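Local coordinates for RNA-binding protein RMD9, mitochondrial (Saccharomyces cerevisiae S288C, PDB 7A9X), which binds a dodecamer motif in the 3'-untranslated regions of mitochondrial mRNAs and takes part in their processing or stability, at residues A[108-113]-A[164-170]; A[119-123]-A[177-181]. All blocks are in the same frame, centred on the assembly; numbering follows the deposited sequence.

Contact 1: A[108-113]-A[164-170]. With nucleotides of chain B.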
ATOM      1  N   VAL A 108     -13.548 -15.497  21.356  1.00 84.37           N
ATOM      2  CA  VAL A 108     -12.466 -15.638  20.386  1.00 79.16           C
ATOM      3  C   VAL A 108     -12.803 -14.888  19.105  1.00 78.39           C
ATOM      4  O   VAL A 108     -11.947 -14.213  18.519  1.00 73.66           O
ATOM      5  CB  VAL A 108     -12.183 -17.127  20.115  1.00 79.51           C
ATOM      6  CG1 VAL A 108     -11.055 -17.286  19.104  1.00 78.30           C
ATOM      7  CG2 VAL A 108     -11.843 -17.847  21.410  1.00 83.01           C
ATOM      8  N   SER A 109     -14.057 -14.984  18.657  1.00 81.58           N
ATOM      9  CA  SER A 109     -14.465 -14.317  17.425  1.00 77.48           C
ATOM     10  C   SER A 109     -14.392 -12.801  17.562  1.00 75.06           C
ATOM     11  O   SER A 109     -13.969 -12.108  16.628  1.00 69.11           O
ATOM     12  CB  SER A 109     -15.877 -14.753  17.040  1.00 79.52           C
ATOM     13  OG  SER A 109     -15.933 -16.149  16.807  1.00 80.15           O
ATOM     14  N   ARG A 110     -14.807 -12.268  18.714  1.00 76.76           N
ATOM     15  CA  ARG A 110     -14.711 -10.828  18.935  1.00 73.42           C
ATOM     16  C   ARG A 110     -13.261 -10.362  18.940  1.00 75.82           C
ATOM     17  O   ARG A 110     -12.964  -9.247  18.497  1.00 74.95           O
ATOM     18  CB  ARG A 110     -15.398 -10.454  20.249  1.00 79.42           C
ATOM     19  CG  ARG A 110     -16.897 -10.733  20.274  1.00 83.01           C
ATOM     20  CD  ARG A 110     -17.709  -9.538  19.800  1.00 83.15           C
ATOM     21  NE  ARG A 110     -17.815  -8.506  20.830  1.00 89.65           N
ATOM     22  CZ  ARG A 110     -18.485  -7.366  20.681  1.00 91.68           C
ATOM     23  NH1 ARG A 110     -18.527  -6.484  21.671  1.00 89.67           N
ATOM     24  NH2 ARG A 110     -19.111  -7.104  19.541  1.00 90.31           N
ATOM     25  N   LEU A 111     -12.346 -11.203  19.429  1.00 76.78           N
ATOM     26  CA  LEU A 111     -10.930 -10.849  19.406  1.00 74.84           C
ATOM     27  C   LEU A 111     -10.383 -10.843  17.984  1.00 72.56           C
ATOM     28  O   LEU A 111      -9.637  -9.933  17.606  1.00 66.76           O
ATOM     29  CB  LEU A 111     -10.129 -11.813  20.279  1.00 72.59           C
ATOM     30  CG  LEU A 111      -8.625 -11.544  20.337  1.00 75.37           C
ATOM     31  CD1 LEU A 111      -8.357 -10.163  20.914  1.00 68.70           C
ATOM     32  CD2 LEU A 111      -7.920 -12.614  21.153  1.00 78.40           C
ATOM     33  N   ILE A 112     -10.741 -11.854  17.185  1.00 71.38           N
ATOM     34  CA  ILE A 112     -10.273 -11.915  15.802  1.00 65.10           C
ATOM     35  C   ILE A 112     -10.762 -10.703  15.020  1.00 67.39           C
ATOM     36  O   ILE A 112      -9.999 -10.079  14.271  1.00 66.72           O
ATOM     37  CB  ILE A 112     -10.721 -13.230  15.139  1.00 72.78           C
ATOM     38  CG1 ILE A 112     -10.107 -14.435  15.855  1.00 72.32           C
ATOM     39  CG2 ILE A 112     -10.343 -13.235  13.671  1.00 64.84           C
ATOM     40  CD1 ILE A 112     -10.541 -15.766  15.276  1.00 67.54           C
ATOM     41  N   HIS A 113     -12.041 -10.357  15.176  1.00 67.95           N
ATOM     42  CA  HIS A 113     -12.573  -9.155  14.543  1.00 66.03           C
ATOM     43  C   HIS A 113     -11.781  -7.923  14.965  1.00 69.89           C
ATOM     44  O   HIS A 113     -11.446  -7.070  14.132  1.00 66.13           O
ATOM     45  CB  HIS A 113     -14.055  -9.004  14.896  1.00 63.49           C
ATOM     46  CG  HIS A 113     -14.733  -7.842  14.235  1.00 65.56           C
ATOM     47  ND1 HIS A 113     -16.032  -7.483  14.525  1.00 69.95           N
ATOM     48  CD2 HIS A 113     -14.300  -6.964  13.300  1.00 67.23           C
ATOM     49  CE1 HIS A 113     -16.369  -6.431  13.801  1.00 67.11           C
ATOM     50  NE2 HIS A 113     -15.336  -6.097  13.048  1.00 65.01           N
ATOM     51  N   VAL A 164      -9.166 -23.495  21.379  1.00102.69           N
ATOM     52  CA  VAL A 164     -10.275 -22.553  21.429  1.00101.70           C
ATOM     53  C   VAL A 164     -11.191 -22.810  20.244  1.00 99.54           C
ATOM     54  O   VAL A 164     -10.770 -23.332  19.207  1.00 94.58           O
ATOM     55  CB  VAL A 164      -9.785 -21.089  21.434  1.00101.85           C
ATOM     56  CG1 VAL A 164      -9.027 -20.785  22.717  1.00103.99           C
ATOM     57  CG2 VAL A 164      -8.908 -20.819  20.220  1.00101.00           C
ATOM     58  N   SER A 165     -12.457 -22.446  20.409  1.00104.42           N
ATOM     59  CA  SER A 165     -13.459 -22.577  19.364  1.00108.58           C
ATOM     60  C   SER A 165     -13.726 -21.226  18.715  1.00109.74           C
ATOM     61  O   SER A 165     -13.423 -20.169  19.273  1.00112.57           O
ATOM     62  CB  SER A 165     -14.759 -23.153  19.929  1.00115.24           C
ATOM     63  OG  SER A 165     -15.796 -23.106  18.967  1.00120.65           O
ATOM     64  N   VAL A 166     -14.307 -21.269  17.518  1.00104.02           N
ATOM     65  CA  VAL A 166     -14.627 -20.056  16.777  1.00 93.74           C
ATOM     66  C   VAL A 166     -15.913 -20.288  15.995  1.00 85.41           C
ATOM     67  O   VAL A 166     -16.252 -21.421  15.637  1.00 89.99           O
ATOM     68  CB  VAL A 166     -13.459 -19.638  15.850  1.00 91.95           C
ATOM     69  CG1 VAL A 166     -13.386 -20.531  14.613  1.00 86.94           C
ATOM     70  CG2 VAL A 166     -13.567 -18.168  15.480  1.00 88.83           C
ATOM     71  N   SER A 167     -16.640 -19.203  15.749  1.00 78.62           N
ATOM     72  CA  SER A 167     -17.882 -19.235  14.998  1.00 75.15           C
ATOM     73  C   SER A 167     -17.615 -18.862  13.542  1.00 76.28           C
ATOM     74  O   SER A 167     -16.488 -18.557  13.147  1.00 81.00           O
ATOM     75  CB  SER A 167     -18.909 -18.293  15.627  1.00 76.55           C
ATOM     76  OG  SER A 167     -18.538 -16.937  15.436  1.00 77.24           O
ATOM     77  N   GLY A 168     -18.674 -18.887  12.731  1.00 78.56           N
ATOM     78  CA  GLY A 168     -18.543 -18.455  11.350  1.00 78.23           C
ATOM     79  C   GLY A 168     -18.236 -16.977  11.222  1.00 76.45           C
ATOM     80  O   GLY A 168     -17.576 -16.555  10.267  1.00 67.58           O
ATOM     81  N   TYR A 169     -18.712 -16.174  12.175  1.00 75.90           N
ATOM     82  CA  TYR A 169     -18.367 -14.758  12.205  1.00 68.35           C
ATOM     83  C   TYR A 169     -16.880 -14.565  12.490  1.00 70.92           C
ATOM     84  O   TYR A 169     -16.212 -13.765  11.824  1.00 71.82           O
ATOM     85  CB  TYR A 169     -19.251 -14.052  13.238  1.00 67.66           C
ATOM     86  CG  TYR A 169     -18.683 -12.826  13.917  1.00 72.99           C
ATOM     87  CD1 TYR A 169     -18.675 -11.589  13.282  1.00 70.80           C
ATOM     88  CD2 TYR A 169     -18.207 -12.896  15.222  1.00 72.31           C
ATOM     89  CE1 TYR A 169     -18.177 -10.464  13.916  1.00 73.14           C
ATOM     90  CE2 TYR A 169     -17.707 -11.779  15.864  1.00 71.79           C
ATOM     91  CZ  TYR A 169     -17.694 -10.567  15.210  1.00 73.58           C
ATOM     92  OH  TYR A 169     -17.195  -9.456  15.855  1.00 66.88           O
ATOM     93  N   GLY A 170     -16.337 -15.314  13.452  1.00 74.97           N
ATOM     94  CA  GLY A 170     -14.908 -15.249  13.712  1.00 71.42           C
ATOM     95  C   GLY A 170     -14.066 -15.884  12.628  1.00 73.94           C
ATOM     96  O   GLY A 170     -12.934 -15.451  12.384  1.00 70.95           O
TER
ATOM     97  P     A B   3     -23.739 -10.471   8.751  1.00 72.48           P
ATOM     98  OP1   A B   3     -23.528  -9.638   7.538  1.00 71.14           O
ATOM     99  OP2   A B   3     -23.280 -11.884   8.765  1.00 78.11           O
ATOM    100  O5'   A B   3     -23.045  -9.725   9.974  1.00 74.74           O
ATOM    101  C5'   A B   3     -23.298  -8.354  10.231  1.00 71.43           C
ATOM    102  C4'   A B   3     -22.729  -7.942  11.563  1.00 71.56           C
ATOM    103  O4'   A B   3     -23.377  -8.694  12.620  1.00 73.34           O
ATOM    104  C3'   A B   3     -21.246  -8.220  11.761  1.00 71.50           C
ATOM    105  O3'   A B   3     -20.429  -7.213  11.186  1.00 69.80           O
ATOM    106  C2'   A B   3     -21.122  -8.325  13.276  1.00 75.59           C
ATOM    107  O2'   A B   3     -21.075  -7.034  13.868  1.00 77.29           O
ATOM    108  C1'   A B   3     -22.454  -8.979  13.648  1.00 76.48           C
ATOM    109  N9    A B   3     -22.344 -10.443  13.783  1.00 82.62           N
ATOM    110  C8    A B   3     -22.521 -11.395  12.808  1.00 83.25           C
ATOM    111  N7    A B   3     -22.357 -12.624  13.233  1.00 83.33           N
ATOM    112  C5    A B   3     -22.053 -12.472  14.579  1.00 84.40           C
ATOM    113  C6    A B   3     -21.767 -13.400  15.596  1.00 84.63           C
ATOM    114  N6    A B   3     -21.740 -14.721  15.408  1.00 79.18           N
ATOM    115  N1    A B   3     -21.505 -12.918  16.832  1.00 91.03           N
ATOM    116  C2    A B   3     -21.531 -11.594  17.023  1.00 92.96           C
ATOM    117  N3    A B   3     -21.787 -10.623  16.149  1.00 90.98           N
ATOM    118  C4    A B   3     -22.040 -11.135  14.932  1.00 86.63           C
ATOM    119  P     A B   4     -18.929  -7.537  10.708  1.00 69.22           P
ATOM    120  OP1   A B   4     -18.645  -8.973  10.953  1.00 70.33           O
ATOM    121  OP2   A B   4     -18.046  -6.502  11.298  1.00 68.51           O
ATOM    122  O5'   A B   4     -18.950  -7.261   9.137  1.00 79.86           O
ATOM    123  C5'   A B   4     -19.769  -8.022   8.260  1.00 68.66           C
ATOM    124  C4'   A B   4     -20.212  -7.203   7.072  1.00 67.70           C
ATOM    125  O4'   A B   4     -21.208  -6.229   7.489  1.00 71.21           O
ATOM    126  C3'   A B   4     -19.135  -6.366   6.397  1.00 66.45           C
ATOM    127  O3'   A B   4     -18.332  -7.110   5.499  1.00 66.31           O
ATOM    128  C2'   A B   4     -19.947  -5.266   5.725  1.00 68.09           C
ATOM    129  O2'   A B   4     -20.546  -5.739   4.528  1.00 65.80           O
ATOM    130  C1'   A B   4     -21.045  -5.030   6.761  1.00 66.53           C
ATOM    131  N9    A B   4     -20.664  -3.964   7.703  1.00 71.74           N
ATOM    132  C8    A B   4     -20.311  -4.094   9.025  1.00 69.32           C
ATOM    133  N7    A B   4     -20.003  -2.957   9.599  1.00 71.15           N
ATOM    134  C5    A B   4     -20.158  -2.017   8.588  1.00 65.38           C
ATOM    135  C6    A B   4     -19.985  -0.621   8.556  1.00 69.34           C
ATOM    136  N6    A B   4     -19.600   0.102   9.610  1.00 69.48           N
ATOM    137  N1    A B   4     -20.224   0.016   7.389  1.00 73.99           N
ATOM    138  C2    A B   4     -20.610  -0.707   6.329  1.00 72.68           C
ATOM    139  N3    A B   4     -20.809  -2.022   6.235  1.00 67.56           N
ATOM    140  C4    A B   4     -20.563  -2.624   7.413  1.00 70.29           C
TER
HETATM  141  O   HOH W   1     -19.034  -8.210  17.097  1.00 89.74           O
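This contact forms part of the RNA-binding surface of a pentatricopeptide repeat protein, where the loop leading into helix 168-180, at the start of the first assigned repeat, crosses helix 105-128. The backbones come closest at Ser109 and Gly170, with CA atoms 3.9 Å apart, and Gly170 CA is 3.4 Å from Ser109 OG. A CB on Gly170 would clash with that hydroxyl, so glycine suits the position. Ser109 OG, also hydrogen-bonded to Ala105 O of its own helix, receives a weak bond from Ser167 N (3.3 Å) and lies 3.0 Å from Ser167 OG. Ser167 is the N-cap of helix 168-180, its OG accepting a weak bond from Tyr169 N (3.4 Å); a small hydroxyl can serve both the cap and the neighbouring helix.

On the buried side, branched apolar residues fill the gap. Val108 CG2 packs on Val164 CB (3.8 Å) and Ile112 CD1 on Val166 CG2 (3.9 Å), while helix 151-161 covers Ile112, Val164 and Val166 through Ile155 and Ile159.

Toward the RNA the chemistry turns polar and aromatic. One face of the Tyr169 ring lies against the base of A3 of chain B, and its edge reaches the phosphate of A4 of chain B, CE1 to OP1 3.3 Å. A water joins Tyr169 OH (2.5 Å) to Arg110 NH2 (2.7 Å), while Arg110 NH1 bonds Ser52. The phenol is held in place by a short hydrogen bond, His113 ND1 to Tyr169 OH, 2.6 Å.

Contact 2: A[119-123]-A[177-181]. With nucleotides of chain B.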
ATOM      1  N   LEU A 119      -5.616  -4.189  11.855  1.00 57.05           N
ATOM      2  CA  LEU A 119      -4.983  -4.145  10.541  1.00 60.02           C
ATOM      3  C   LEU A 119      -5.554  -3.011   9.702  1.00 61.21           C
ATOM      4  O   LEU A 119      -4.806  -2.253   9.073  1.00 61.02           O
ATOM      5  CB  LEU A 119      -5.171  -5.480   9.820  1.00 62.20           C
ATOM      6  CG  LEU A 119      -4.539  -6.711  10.468  1.00 68.40           C
ATOM      7  CD1 LEU A 119      -5.046  -7.984   9.809  1.00 57.89           C
ATOM      8  CD2 LEU A 119      -3.027  -6.632  10.380  1.00 64.82           C
ATOM      9  N   ARG A 120      -6.882  -2.878   9.691  1.00 61.94           N
ATOM     10  CA  ARG A 120      -7.523  -1.801   8.943  1.00 62.65           C
ATOM     11  C   ARG A 120      -7.056  -0.435   9.430  1.00 61.14           C
ATOM     12  O   ARG A 120      -6.746   0.447   8.622  1.00 58.88           O
ATOM     13  CB  ARG A 120      -9.042  -1.927   9.058  1.00 65.33           C
ATOM     14  CG  ARG A 120      -9.609  -3.160   8.375  1.00 66.57           C
ATOM     15  CD  ARG A 120     -11.024  -3.456   8.841  1.00 68.00           C
ATOM     16  NE  ARG A 120     -11.799  -4.138   7.807  1.00 62.53           N
ATOM     17  CZ  ARG A 120     -13.010  -4.650   7.996  1.00 59.58           C
ATOM     18  NH1 ARG A 120     -13.644  -5.243   6.993  1.00 62.55           N
ATOM     19  NH2 ARG A 120     -13.587  -4.575   9.189  1.00 60.28           N
ATOM     20  N   SER A 121      -6.981  -0.250  10.750  1.00 63.86           N
ATOM     21  CA  SER A 121      -6.564   1.037  11.296  1.00 59.82           C
ATOM     22  C   SER A 121      -5.084   1.299  11.038  1.00 59.59           C
ATOM     23  O   SER A 121      -4.695   2.435  10.740  1.00 61.22           O
ATOM     24  CB  SER A 121      -6.865   1.095  12.792  1.00 61.58           C
ATOM     25  OG  SER A 121      -6.370   2.296  13.357  1.00 78.34           O
ATOM     26  N   THR A 122      -4.243   0.267  11.146  1.00 57.58           N
ATOM     27  CA  THR A 122      -2.820   0.457  10.878  1.00 63.04           C
ATOM     28  C   THR A 122      -2.588   0.915   9.442  1.00 63.56           C
ATOM     29  O   THR A 122      -1.816   1.851   9.199  1.00 63.84           O
ATOM     30  CB  THR A 122      -2.045  -0.832  11.161  1.00 62.38           C
ATOM     31  OG1 THR A 122      -2.311  -1.270  12.499  1.00 59.62           O
ATOM     32  CG2 THR A 122      -0.552  -0.592  11.012  1.00 61.14           C
ATOM     33  N   ARG A 123      -3.257   0.277   8.477  1.00 60.33           N
ATOM     34  CA  ARG A 123      -3.136   0.707   7.085  1.00 57.25           C
ATOM     35  C   ARG A 123      -3.612   2.143   6.910  1.00 62.10           C
ATOM     36  O   ARG A 123      -2.986   2.930   6.189  1.00 58.37           O
ATOM     37  CB  ARG A 123      -3.927  -0.225   6.166  1.00 56.72           C
ATOM     38  CG  ARG A 123      -3.404  -1.649   6.088  1.00 60.16           C
ATOM     39  CD  ARG A 123      -4.081  -2.417   4.952  1.00 57.12           C
ATOM     40  NE  ARG A 123      -5.532  -2.478   5.111  1.00 61.08           N
ATOM     41  CZ  ARG A 123      -6.185  -3.525   5.605  1.00 62.62           C
ATOM     42  NH1 ARG A 123      -7.506  -3.495   5.722  1.00 55.22           N
ATOM     43  NH2 ARG A 123      -5.516  -4.606   5.980  1.00 55.93           N
ATOM     44  N   SER A 177      -8.501 -11.466   7.269  1.00 63.64           N
ATOM     45  CA  SER A 177      -7.266 -10.846   7.735  1.00 65.62           C
ATOM     46  C   SER A 177      -6.061 -11.438   7.021  1.00 64.29           C
ATOM     47  O   SER A 177      -5.208 -10.705   6.509  1.00 65.72           O
ATOM     48  CB  SER A 177      -7.131 -11.013   9.248  1.00 58.85           C
ATOM     49  OG  SER A 177      -8.176 -10.342   9.930  1.00 59.32           O
ATOM     50  N   PHE A 178      -5.982 -12.771   6.965  1.00 66.03           N
ATOM     51  CA  PHE A 178      -4.870 -13.413   6.272  1.00 69.05           C
ATOM     52  C   PHE A 178      -4.867 -13.083   4.786  1.00 64.00           C
ATOM     53  O   PHE A 178      -3.799 -13.022   4.166  1.00 68.61           O
ATOM     54  CB  PHE A 178      -4.921 -14.925   6.491  1.00 71.47           C
ATOM     55  CG  PHE A 178      -4.572 -15.344   7.889  1.00 77.62           C
ATOM     56  CD1 PHE A 178      -3.502 -14.761   8.553  1.00 85.43           C
ATOM     57  CD2 PHE A 178      -5.314 -16.312   8.544  1.00 75.40           C
ATOM     58  CE1 PHE A 178      -3.175 -15.142   9.842  1.00 86.54           C
ATOM     59  CE2 PHE A 178      -4.992 -16.694   9.834  1.00 78.37           C
ATOM     60  CZ  PHE A 178      -3.921 -16.111  10.483  1.00 83.28           C
ATOM     61  N   LYS A 179      -6.046 -12.864   4.197  1.00 66.37           N
ATOM     62  CA  LYS A 179      -6.097 -12.417   2.807  1.00 67.00           C
ATOM     63  C   LYS A 179      -5.529 -11.011   2.665  1.00 68.86           C
ATOM     64  O   LYS A 179      -4.731 -10.747   1.756  1.00 71.79           O
ATOM     65  CB  LYS A 179      -7.534 -12.475   2.288  1.00 65.98           C
ATOM     66  CG  LYS A 179      -7.721 -11.909   0.887  1.00 70.09           C
ATOM     67  CD  LYS A 179      -6.921 -12.683  -0.146  1.00 80.80           C
ATOM     68  CE  LYS A 179      -7.127 -12.109  -1.539  1.00 87.97           C
ATOM     69  NZ  LYS A 179      -8.560 -12.135  -1.947  1.00 92.60           N
ATOM     70  N   GLU A 180      -5.916 -10.098   3.561  1.00 63.73           N
ATOM     71  CA  GLU A 180      -5.377  -8.744   3.531  1.00 68.47           C
ATOM     72  C   GLU A 180      -3.876  -8.712   3.791  1.00 71.04           C
ATOM     73  O   GLU A 180      -3.215  -7.739   3.413  1.00 73.05           O
ATOM     74  CB  GLU A 180      -6.108  -7.869   4.551  1.00 60.92           C
ATOM     75  CG  GLU A 180      -7.580  -7.682   4.227  1.00 59.12           C
ATOM     76  CD  GLU A 180      -8.333  -6.939   5.306  1.00 64.05           C
ATOM     77  OE1 GLU A 180      -7.679  -6.358   6.199  1.00 67.50           O
ATOM     78  OE2 GLU A 180      -9.581  -6.943   5.260  1.00 62.91           O
ATOM     79  N   LEU A 181      -3.329  -9.745   4.424  1.00 66.86           N
ATOM     80  CA  LEU A 181      -1.893  -9.880   4.612  1.00 71.23           C
ATOM     81  C   LEU A 181      -1.220 -10.603   3.450  1.00 73.65           C
ATOM     82  O   LEU A 181      -0.044 -10.970   3.564  1.00 74.94           O
ATOM     83  CB  LEU A 181      -1.601 -10.614   5.924  1.00 72.28           C
ATOM     84  CG  LEU A 181      -2.001  -9.885   7.208  1.00 69.94           C
ATOM     85  CD1 LEU A 181      -1.961 -10.828   8.397  1.00 71.84           C
ATOM     86  CD2 LEU A 181      -1.093  -8.691   7.449  1.00 60.79           C
TER
ATOM     87  P     A B   6     -13.189  -3.569   2.788  1.00 65.71           P
ATOM     88  OP1   A B   6     -12.505  -3.970   1.532  1.00 78.90           O
ATOM     89  OP2   A B   6     -13.192  -4.498   3.946  1.00 71.91           O
ATOM     90  O5'   A B   6     -12.577  -2.193   3.306  1.00 61.34           O
ATOM     91  C5'   A B   6     -12.424  -1.068   2.446  1.00 60.47           C
ATOM     92  C4'   A B   6     -11.351  -0.133   2.953  1.00 64.98           C
ATOM     93  O4'   A B   6     -11.820   0.509   4.172  1.00 67.07           O
ATOM     94  C3'   A B   6     -10.036  -0.817   3.314  1.00 62.38           C
ATOM     95  O3'   A B   6      -8.944   0.064   3.065  1.00 61.51           O
ATOM     96  C2'   A B   6     -10.179  -1.047   4.815  1.00 64.22           C
ATOM     97  O2'   A B   6      -8.967  -1.191   5.522  1.00 61.48           O
ATOM     98  C1'   A B   6     -10.948   0.198   5.245  1.00 63.46           C
ATOM     99  N9    A B   6     -11.750  -0.030   6.444  1.00 69.74           N
ATOM    100  C8    A B   6     -12.857  -0.834   6.551  1.00 68.74           C
ATOM    101  N7    A B   6     -13.364  -0.865   7.757  1.00 67.78           N
ATOM    102  C5    A B   6     -12.531  -0.034   8.488  1.00 66.70           C
ATOM    103  C6    A B   6     -12.537   0.347   9.837  1.00 62.67           C
ATOM    104  N6    A B   6     -13.448  -0.081  10.712  1.00 63.41           N
ATOM    105  N1    A B   6     -11.567   1.188  10.254  1.00 66.33           N
ATOM    106  C2    A B   6     -10.657   1.614   9.370  1.00 65.44           C
ATOM    107  N3    A B   6     -10.546   1.325   8.076  1.00 66.94           N
ATOM    108  C4    A B   6     -11.528   0.488   7.695  1.00 68.53           C
ATOM    109  P     C B   8      -3.427   1.947  -1.839  1.00 73.32           P
ATOM    110  OP1   C B   8      -2.500   2.984  -2.359  1.00 61.42           O
ATOM    111  OP2   C B   8      -3.910   0.875  -2.746  1.00 68.33           O
ATOM    112  O5'   C B   8      -2.763   1.223  -0.586  1.00 65.73           O
ATOM    113  C5'   C B   8      -1.930   1.929   0.325  1.00 64.68           C
ATOM    114  C4'   C B   8      -0.799   1.056   0.807  1.00 76.86           C
ATOM    115  O4'   C B   8      -1.323   0.023   1.691  1.00 78.28           O
ATOM    116  C3'   C B   8      -0.029   0.331  -0.301  1.00 81.58           C
ATOM    117  O3'   C B   8       1.372   0.347  -0.032  1.00 69.69           O
ATOM    118  C2'   C B   8      -0.558  -1.099  -0.220  1.00 84.19           C
ATOM    119  O2'   C B   8       0.342  -2.088  -0.668  1.00 82.68           O
ATOM    120  C1'   C B   8      -0.857  -1.242   1.268  1.00 84.18           C
ATOM    121  N1    C B   8      -1.884  -2.255   1.552  1.00 80.78           N
ATOM    122  C2    C B   8      -1.586  -3.321   2.408  1.00 77.77           C
ATOM    123  O2    C B   8      -0.473  -3.380   2.948  1.00 82.36           O
ATOM    124  N3    C B   8      -2.532  -4.261   2.639  1.00 76.77           N
ATOM    125  C4    C B   8      -3.724  -4.175   2.047  1.00 77.49           C
ATOM    126  N4    C B   8      -4.624  -5.126   2.309  1.00 77.36           N
ATOM    127  C5    C B   8      -4.046  -3.108   1.160  1.00 73.46           C
ATOM    128  C6    C B   8      -3.104  -2.183   0.939  1.00 73.13           C
ATOM    129  P     A B   7      -7.516  -0.539   2.641  1.00 63.34           P
ATOM    130  OP1   A B   7      -7.747  -1.865   2.014  1.00 71.76           O
ATOM    131  OP2   A B   7      -6.598  -0.435   3.807  1.00 62.87           O
ATOM    132  O5'   A B   7      -6.999   0.472   1.529  1.00 71.10           O
ATOM    133  C5'   A B   7      -7.054   0.158   0.140  1.00 59.32           C
ATOM    134  C4'   A B   7      -6.609   1.330  -0.706  1.00 63.91           C
ATOM    135  O4'   A B   7      -7.706   2.275  -0.826  1.00 64.59           O
ATOM    136  C3'   A B   7      -5.435   2.123  -0.139  1.00 61.33           C
ATOM    137  O3'   A B   7      -4.697   2.707  -1.212  1.00 69.53           O
ATOM    138  C2'   A B   7      -6.138   3.229   0.638  1.00 64.36           C
ATOM    139  O2'   A B   7      -5.351   4.374   0.884  1.00 63.44           O
ATOM    140  C1'   A B   7      -7.322   3.525  -0.277  1.00 67.73           C
ATOM    141  N9    A B   7      -8.481   4.093   0.415  1.00 76.08           N
ATOM    142  C8    A B   7      -8.957   3.754   1.656  1.00 74.89           C
ATOM    143  N7    A B   7     -10.016   4.437   2.014  1.00 72.57           N
ATOM    144  C5    A B   7     -10.251   5.282   0.936  1.00 77.05           C
ATOM    145  C6    A B   7     -11.233   6.258   0.693  1.00 80.14           C
ATOM    146  N6    A B   7     -12.205   6.566   1.554  1.00 81.22           N
ATOM    147  N1    A B   7     -11.184   6.917  -0.485  1.00 78.74           N
ATOM    148  C2    A B   7     -10.211   6.610  -1.353  1.00 74.59           C
ATOM    149  N3    A B   7      -9.233   5.715  -1.238  1.00 74.79           N
ATOM    150  C4    A B   7      -9.311   5.079  -0.058  1.00 75.46           C
TER
HETATM  151  O   HOH W   2     -10.630  -4.448   5.151  1.00 56.52           O
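Helices 105-128 and 168-180, the latter in the first assigned repeat, line the RNA-binding surface of the helical PPR array. Ser177, in the last turn, is small enough to let Leu119 CD1 within 3.7 Å of its CB, while its hydroxyl bonds His173 O. Glu180 OE1 forms a salt bridge with Arg123, 2.8 Å from NH2 and 2.9 Å from NH1. Its OE2 bonds His116 and, through a water, Arg120 NE and OP2 of A6 of chain B; its backbone O accepts from N4 of C8 of chain B (3.2 Å). Leu181, just past the helix, closes the apolar side, CD2 to Leu119 CD2 4.1 Å.

The arginines of 119-123 grip the RNA backbone: Arg123 NE bonds OP2 of A7 of chain B (2.6 Å) and NH1 bonds O2' of A6 of chain B (2.7 Å), while Arg120 NH1 reaches OP2 of A6 of chain B (3.2 Å) and its NH2 bonds Asn117. Glu180 OE1 thus probably helps to orient Arg123, so that NE meets phosphate and NH1 ribose.

Contacts 1 and 2 join the same two helices, 105-128 and 168-180, with centres 16 Å apart. Both are largely buried and meet RNA: A3 and A4 of chain B at contact 1, A6 to C8 of chain B at contact 2. Contact 1, centred about 27 Å from the centre of the chain against about 11 Å for contact 2, is the closer and larger interface (436 against 239 Å²), built on glycine, serine and valine packing with a tyrosine presented to a base. In contact 2 the helices lie farther apart and long charged side chains bridge the gap, so a salt bridge and hydrogen bonds to the RNA join a small apolar patch around Leu119.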